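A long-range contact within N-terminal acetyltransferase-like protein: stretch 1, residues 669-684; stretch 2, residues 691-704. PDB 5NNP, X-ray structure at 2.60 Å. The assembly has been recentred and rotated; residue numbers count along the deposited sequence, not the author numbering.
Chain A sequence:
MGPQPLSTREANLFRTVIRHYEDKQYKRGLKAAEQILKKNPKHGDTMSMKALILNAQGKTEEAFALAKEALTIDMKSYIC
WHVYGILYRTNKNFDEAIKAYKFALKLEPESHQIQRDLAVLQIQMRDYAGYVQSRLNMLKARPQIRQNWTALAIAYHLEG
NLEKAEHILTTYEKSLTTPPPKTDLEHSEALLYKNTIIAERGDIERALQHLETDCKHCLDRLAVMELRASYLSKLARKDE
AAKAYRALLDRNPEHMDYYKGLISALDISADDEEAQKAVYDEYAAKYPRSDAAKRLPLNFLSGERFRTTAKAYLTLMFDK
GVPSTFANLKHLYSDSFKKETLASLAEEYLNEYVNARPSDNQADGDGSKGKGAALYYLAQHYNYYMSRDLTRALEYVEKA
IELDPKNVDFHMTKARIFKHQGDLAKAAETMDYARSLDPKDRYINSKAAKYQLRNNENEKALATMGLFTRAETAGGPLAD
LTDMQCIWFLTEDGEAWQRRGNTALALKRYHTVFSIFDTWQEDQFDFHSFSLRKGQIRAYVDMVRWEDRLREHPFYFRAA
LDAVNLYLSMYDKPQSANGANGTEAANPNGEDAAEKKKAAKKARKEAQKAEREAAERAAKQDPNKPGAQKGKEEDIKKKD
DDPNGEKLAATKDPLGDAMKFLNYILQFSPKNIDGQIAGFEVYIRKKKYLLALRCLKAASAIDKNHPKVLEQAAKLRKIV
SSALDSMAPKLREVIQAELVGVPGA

Stretch 1, residues 669-684: SPKNIDGQIAGFEVYI
Stretch 2, residues 691-704: LALRCLKAASAIDK

Two helices can pack closely without a single hydrogen bond between them, provided that small residues line the seam and larger ones fill the hollows beside it. The hairpin formed here illustrates the principle. Residues 673-684 and 691-702 are helical, and their axes run nearly antiparallel, at a signed crossing angle of -159° with a closest approach of 8.1 Å. The register is set by three CA-CA pairs: Ile673 with Ala699 at 5.1 Å, Gln676 with Cys695 at 4.9 Å and Phe680 with Ala692 at 4.7 Å. Together the stretches bury 729 Å².

The first helix is preceded by a type I turn from Ser669 to Asn672, closed by Asn672 N to Ser669 O (3.0 Å). Asn672 (chi1 t) caps the helix, its OD1 accepting a weak bond from Asp674 N at 3.4 Å.

At the centre, Cys695 (chi1 m) is a knob in a hole made by Gln676, Gly679, Phe680 and Tyr683. Gly679 forms a hollow in this socket: Cys695 SG lies 3.8 Å from Gly679 C, and an ideal CB on the glycine would stand only 2.7 Å from Cys695 SG, a clash. Gln676 (m, m, chi3 -5°) runs its side chain across its helix axis, bringing its amide beside Ala698 at the side of the interface. Its NE2 donates to Pro670 O at 3.2 Å, almost linearly, tying the side chain back to the turn, while Gln676 CD rests 3.4 Å from Ala698 CB and Gln676 CB 3.6 Å from Ala699 CB.

Aromatic rings fill the space toward the other end. Tyr683 (chi1 m, chi2 -47°) offers a face to Leu691 (m, t), whose CB lies 3.5 Å from the ring centroid and 9° off its normal, a CH-pi contact. The same ring turns its edge to sulfur, with Tyr683 CE2 3.8 Å from Cys695 SG. Phe680 (chi1 t, chi2 -85°) starts sideways, but its ring reaches the partner helix: the edge meets a carbonyl, Phe680 CD2 to Ala692 O at 3.2 Å, and Phe680 CD2 also packs 3.8 Å from Leu696 CB. The short side chain of Ala692 leaves its CB 3.8 Å from Tyr683 CB and 4.0 Å from Ile684 CG2.

At the turn end, Ile673 (m, chi2 -146°) and Ile702 (m, t) press together, with Ile673 CG1 just 3.1 Å from Ile702 CG2. Ile702 CD1 reaches to 3.3 Å from Lys671 O, packing against the turn, while Ile673 CD1 lies 3.5 Å from Asp703 CB, where the second helix has ended.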

# COMPACT_ATOMS: atom_id res chain seq x y z
N SER A 669 -14.38 1.43 -5.15
CA SER A 669 -14.77 2.49 -4.22
C SER A 669 -16.27 2.80 -4.29
O SER A 669 -16.67 3.97 -4.29
CB SER A 669 -13.97 3.76 -4.50
OG SER A 669 -12.57 3.52 -4.50
N PRO A 670 -17.12 1.76 -4.34
CA PRO A 670 -18.55 2.04 -4.51
C PRO A 670 -19.14 2.90 -3.40
O PRO A 670 -20.10 3.62 -3.67
CB PRO A 670 -19.18 0.64 -4.49
CG PRO A 670 -18.19 -0.22 -3.82
CD PRO A 670 -16.84 0.33 -4.18
N LYS A 671 -18.58 2.84 -2.19
CA LYS A 671 -19.14 3.59 -1.06
C LYS A 671 -18.80 5.08 -1.13
O LYS A 671 -19.11 5.84 -0.22
CB LYS A 671 -18.64 3.03 0.26
CG LYS A 671 -18.91 1.56 0.46
CD LYS A 671 -18.90 1.20 1.93
CE LYS A 671 -18.72 -0.28 2.14
NZ LYS A 671 -17.32 -0.68 1.83
N ASN A 672 -18.17 5.48 -2.22
CA ASN A 672 -17.74 6.85 -2.38
C ASN A 672 -18.66 7.63 -3.33
O ASN A 672 -18.63 7.41 -4.54
CB ASN A 672 -16.30 6.85 -2.88
CG ASN A 672 -15.61 8.16 -2.67
OD1 ASN A 672 -16.22 9.22 -2.84
ND2 ASN A 672 -14.34 8.10 -2.32
N ILE A 673 -19.46 8.54 -2.78
CA ILE A 673 -20.51 9.23 -3.55
C ILE A 673 -19.99 10.04 -4.73
O ILE A 673 -20.66 10.10 -5.76
CB ILE A 673 -21.32 10.19 -2.68
CG1 ILE A 673 -21.88 9.49 -1.46
CG2 ILE A 673 -22.53 10.74 -3.46
CD1 ILE A 673 -23.26 10.05 -1.06
N ASP A 674 -18.82 10.66 -4.59
CA ASP A 674 -18.24 11.46 -5.66
C ASP A 674 -18.11 10.63 -6.92
O ASP A 674 -18.39 11.12 -8.02
CB ASP A 674 -16.88 12.02 -5.25
CG ASP A 674 -16.96 13.06 -4.15
OD1 ASP A 674 -18.01 13.73 -4.03
OD2 ASP A 674 -15.98 13.20 -3.41
N GLY A 675 -17.67 9.38 -6.74
CA GLY A 675 -17.56 8.42 -7.82
C GLY A 675 -18.91 8.10 -8.44
O GLY A 675 -19.03 8.08 -9.67
N GLN A 676 -19.92 7.85 -7.61
CA GLN A 676 -21.28 7.57 -8.08
C GLN A 676 -21.92 8.74 -8.84
O GLN A 676 -22.62 8.55 -9.84
CB GLN A 676 -22.17 7.19 -6.89
CG GLN A 676 -21.70 5.92 -6.19
CD GLN A 676 -21.79 4.72 -7.09
OE1 GLN A 676 -22.28 4.83 -8.21
NE2 GLN A 676 -21.31 3.56 -6.61
N ILE A 677 -21.68 9.94 -8.34
CA ILE A 677 -22.18 11.15 -9.00
C ILE A 677 -21.52 11.30 -10.37
O ILE A 677 -22.19 11.64 -11.35
CB ILE A 677 -21.91 12.40 -8.15
CG1 ILE A 677 -22.65 12.29 -6.81
CG2 ILE A 677 -22.35 13.65 -8.89
CD1 ILE A 677 -22.22 13.34 -5.79
N ALA A 678 -20.21 11.03 -10.43
CA ALA A 678 -19.46 11.15 -11.68
C ALA A 678 -19.86 10.06 -12.66
O ALA A 678 -19.95 10.31 -13.87
CB ALA A 678 -17.96 11.10 -11.41
N GLY A 679 -20.09 8.86 -12.14
CA GLY A 679 -20.58 7.77 -12.96
C GLY A 679 -21.92 8.12 -13.61
O GLY A 679 -22.13 7.88 -14.81
N PHE A 680 -22.82 8.71 -12.83
CA PHE A 680 -24.12 9.08 -13.36
C PHE A 680 -23.98 10.02 -14.56
O PHE A 680 -24.57 9.79 -15.62
CB PHE A 680 -24.96 9.75 -12.28
CG PHE A 680 -26.33 10.13 -12.76
CD1 PHE A 680 -26.53 11.34 -13.41
CD2 PHE A 680 -27.41 9.29 -12.57
CE1 PHE A 680 -27.78 11.70 -13.86
CE2 PHE A 680 -28.66 9.65 -13.02
CZ PHE A 680 -28.85 10.85 -13.67
N GLU A 681 -23.17 11.07 -14.40
CA GLU A 681 -22.91 12.02 -15.47
C GLU A 681 -22.37 11.35 -16.75
O GLU A 681 -22.76 11.72 -17.86
CB GLU A 681 -21.94 13.09 -15.00
CG GLU A 681 -22.41 13.83 -13.77
CD GLU A 681 -23.70 14.58 -14.00
OE1 GLU A 681 -24.03 14.84 -15.18
OE2 GLU A 681 -24.39 14.90 -13.01
N VAL A 682 -21.48 10.37 -16.59
CA VAL A 682 -20.92 9.63 -17.73
C VAL A 682 -21.95 8.77 -18.46
O VAL A 682 -21.99 8.76 -19.69
CB VAL A 682 -19.77 8.70 -17.29
CG1 VAL A 682 -19.41 7.72 -18.42
CG2 VAL A 682 -18.55 9.52 -16.87
N TYR A 683 -22.79 8.05 -17.70
CA TYR A 683 -23.75 7.13 -18.31
C TYR A 683 -24.97 7.78 -18.98
O TYR A 683 -25.46 7.25 -19.99
CB TYR A 683 -24.24 6.13 -17.27
CG TYR A 683 -23.19 5.11 -16.90
CD1 TYR A 683 -22.46 4.45 -17.88
CD2 TYR A 683 -22.92 4.81 -15.57
CE1 TYR A 683 -21.50 3.51 -17.54
CE2 TYR A 683 -21.96 3.88 -15.23
CZ TYR A 683 -21.26 3.24 -16.22
OH TYR A 683 -20.30 2.31 -15.89
N ILE A 684 -25.48 8.89 -18.45
CA ILE A 684 -26.59 9.54 -19.15
C ILE A 684 -26.13 10.02 -20.53
O ILE A 684 -26.88 9.94 -21.51
CB ILE A 684 -27.19 10.73 -18.38
CG1 ILE A 684 -26.08 11.59 -17.78
CG2 ILE A 684 -28.13 10.26 -17.30
CD1 ILE A 684 -26.59 12.61 -16.82
N LEU A 691 -27.38 1.87 -16.24
CA LEU A 691 -26.19 2.05 -15.42
C LEU A 691 -26.26 3.38 -14.68
O LEU A 691 -25.85 3.49 -13.53
CB LEU A 691 -24.93 1.97 -16.27
CG LEU A 691 -24.72 0.63 -16.97
CD1 LEU A 691 -23.37 0.57 -17.67
CD2 LEU A 691 -24.86 -0.50 -15.96
N ALA A 692 -26.77 4.40 -15.36
CA ALA A 692 -27.02 5.70 -14.75
C ALA A 692 -27.84 5.54 -13.47
O ALA A 692 -27.48 6.08 -12.42
CB ALA A 692 -27.73 6.63 -15.73
N LEU A 693 -28.94 4.79 -13.56
CA LEU A 693 -29.80 4.55 -12.41
C LEU A 693 -29.06 3.82 -11.30
O LEU A 693 -29.27 4.07 -10.11
CB LEU A 693 -31.02 3.74 -12.83
CG LEU A 693 -32.01 3.44 -11.71
CD1 LEU A 693 -32.47 4.74 -11.06
CD2 LEU A 693 -33.20 2.68 -12.27
N ARG A 694 -28.17 2.91 -11.69
CA ARG A 694 -27.45 2.11 -10.72
C ARG A 694 -26.56 2.99 -9.87
O ARG A 694 -26.54 2.87 -8.65
CB ARG A 694 -26.63 1.05 -11.44
CG ARG A 694 -25.79 0.18 -10.55
CD ARG A 694 -25.17 -0.87 -11.43
NE ARG A 694 -24.30 -1.80 -10.72
CZ ARG A 694 -22.98 -1.80 -10.81
NH1 ARG A 694 -22.35 -0.92 -11.57
NH2 ARG A 694 -22.29 -2.70 -10.13
N CYS A 695 -25.82 3.88 -10.53
CA CYS A 695 -25.06 4.93 -9.87
C CYS A 695 -25.93 5.79 -8.97
O CYS A 695 -25.58 6.04 -7.82
CB CYS A 695 -24.38 5.82 -10.90
SG CYS A 695 -23.00 5.05 -11.72
N LEU A 696 -27.05 6.26 -9.51
CA LEU A 696 -27.96 7.11 -8.76
C LEU A 696 -28.45 6.39 -7.49
O LEU A 696 -28.37 6.95 -6.41
CB LEU A 696 -29.13 7.54 -9.63
CG LEU A 696 -30.10 8.59 -9.06
CD1 LEU A 696 -29.41 9.93 -8.74
CD2 LEU A 696 -31.24 8.81 -10.02
N LYS A 697 -28.92 5.15 -7.63
CA LYS A 697 -29.39 4.38 -6.47
C LYS A 697 -28.28 4.16 -5.44
O LYS A 697 -28.55 4.10 -4.25
CB LYS A 697 -29.96 3.02 -6.90
CG LYS A 697 -31.22 3.12 -7.76
CD LYS A 697 -32.04 1.81 -7.77
CE LYS A 697 -32.72 1.58 -6.44
NZ LYS A 697 -33.50 0.32 -6.41
N ALA A 698 -27.03 4.05 -5.89
CA ALA A 698 -25.90 3.92 -4.97
C ALA A 698 -25.66 5.22 -4.20
O ALA A 698 -25.64 5.25 -2.97
CB ALA A 698 -24.64 3.50 -5.72
N ALA A 699 -25.48 6.30 -4.95
CA ALA A 699 -25.25 7.62 -4.38
C ALA A 699 -26.36 8.00 -3.41
O ALA A 699 -26.12 8.61 -2.37
CB ALA A 699 -25.12 8.65 -5.48
N SER A 700 -27.59 7.63 -3.75
CA SER A 700 -28.73 8.02 -2.92
C SER A 700 -28.75 7.18 -1.65
O SER A 700 -29.21 7.63 -0.60
CB SER A 700 -30.05 7.87 -3.68
OG SER A 700 -31.14 8.23 -2.85
N ALA A 701 -28.25 5.96 -1.74
CA ALA A 701 -28.20 5.10 -0.57
C ALA A 701 -27.17 5.64 0.41
O ALA A 701 -27.26 5.40 1.60
CB ALA A 701 -27.89 3.68 -0.96
N ILE A 702 -26.18 6.37 -0.10
CA ILE A 702 -25.15 6.96 0.75
C ILE A 702 -25.59 8.29 1.37
O ILE A 702 -25.39 8.52 2.57
CB ILE A 702 -23.85 7.18 -0.04
CG1 ILE A 702 -23.44 5.89 -0.76
CG2 ILE A 702 -22.75 7.68 0.89
CD1 ILE A 702 -22.14 6.00 -1.56
N ASP A 703 -26.19 9.17 0.57
CA ASP A 703 -26.72 10.43 1.08
C ASP A 703 -28.02 10.76 0.36
O ASP A 703 -28.00 11.37 -0.71
CB ASP A 703 -25.71 11.57 0.91
CG ASP A 703 -26.05 12.80 1.74
OD1 ASP A 703 -27.21 12.93 2.19
OD2 ASP A 703 -25.15 13.65 1.94
N LYS A 704 -29.13 10.33 0.94
CA LYS A 704 -30.46 10.59 0.39
C LYS A 704 -30.64 12.04 -0.06
O LYS A 704 -31.12 12.28 -1.16
CB LYS A 704 -31.54 10.23 1.43
CG LYS A 704 -32.96 10.57 1.00
CD LYS A 704 -33.99 10.10 2.03
CE LYS A 704 -35.42 10.49 1.63
NZ LYS A 704 -35.76 11.91 1.93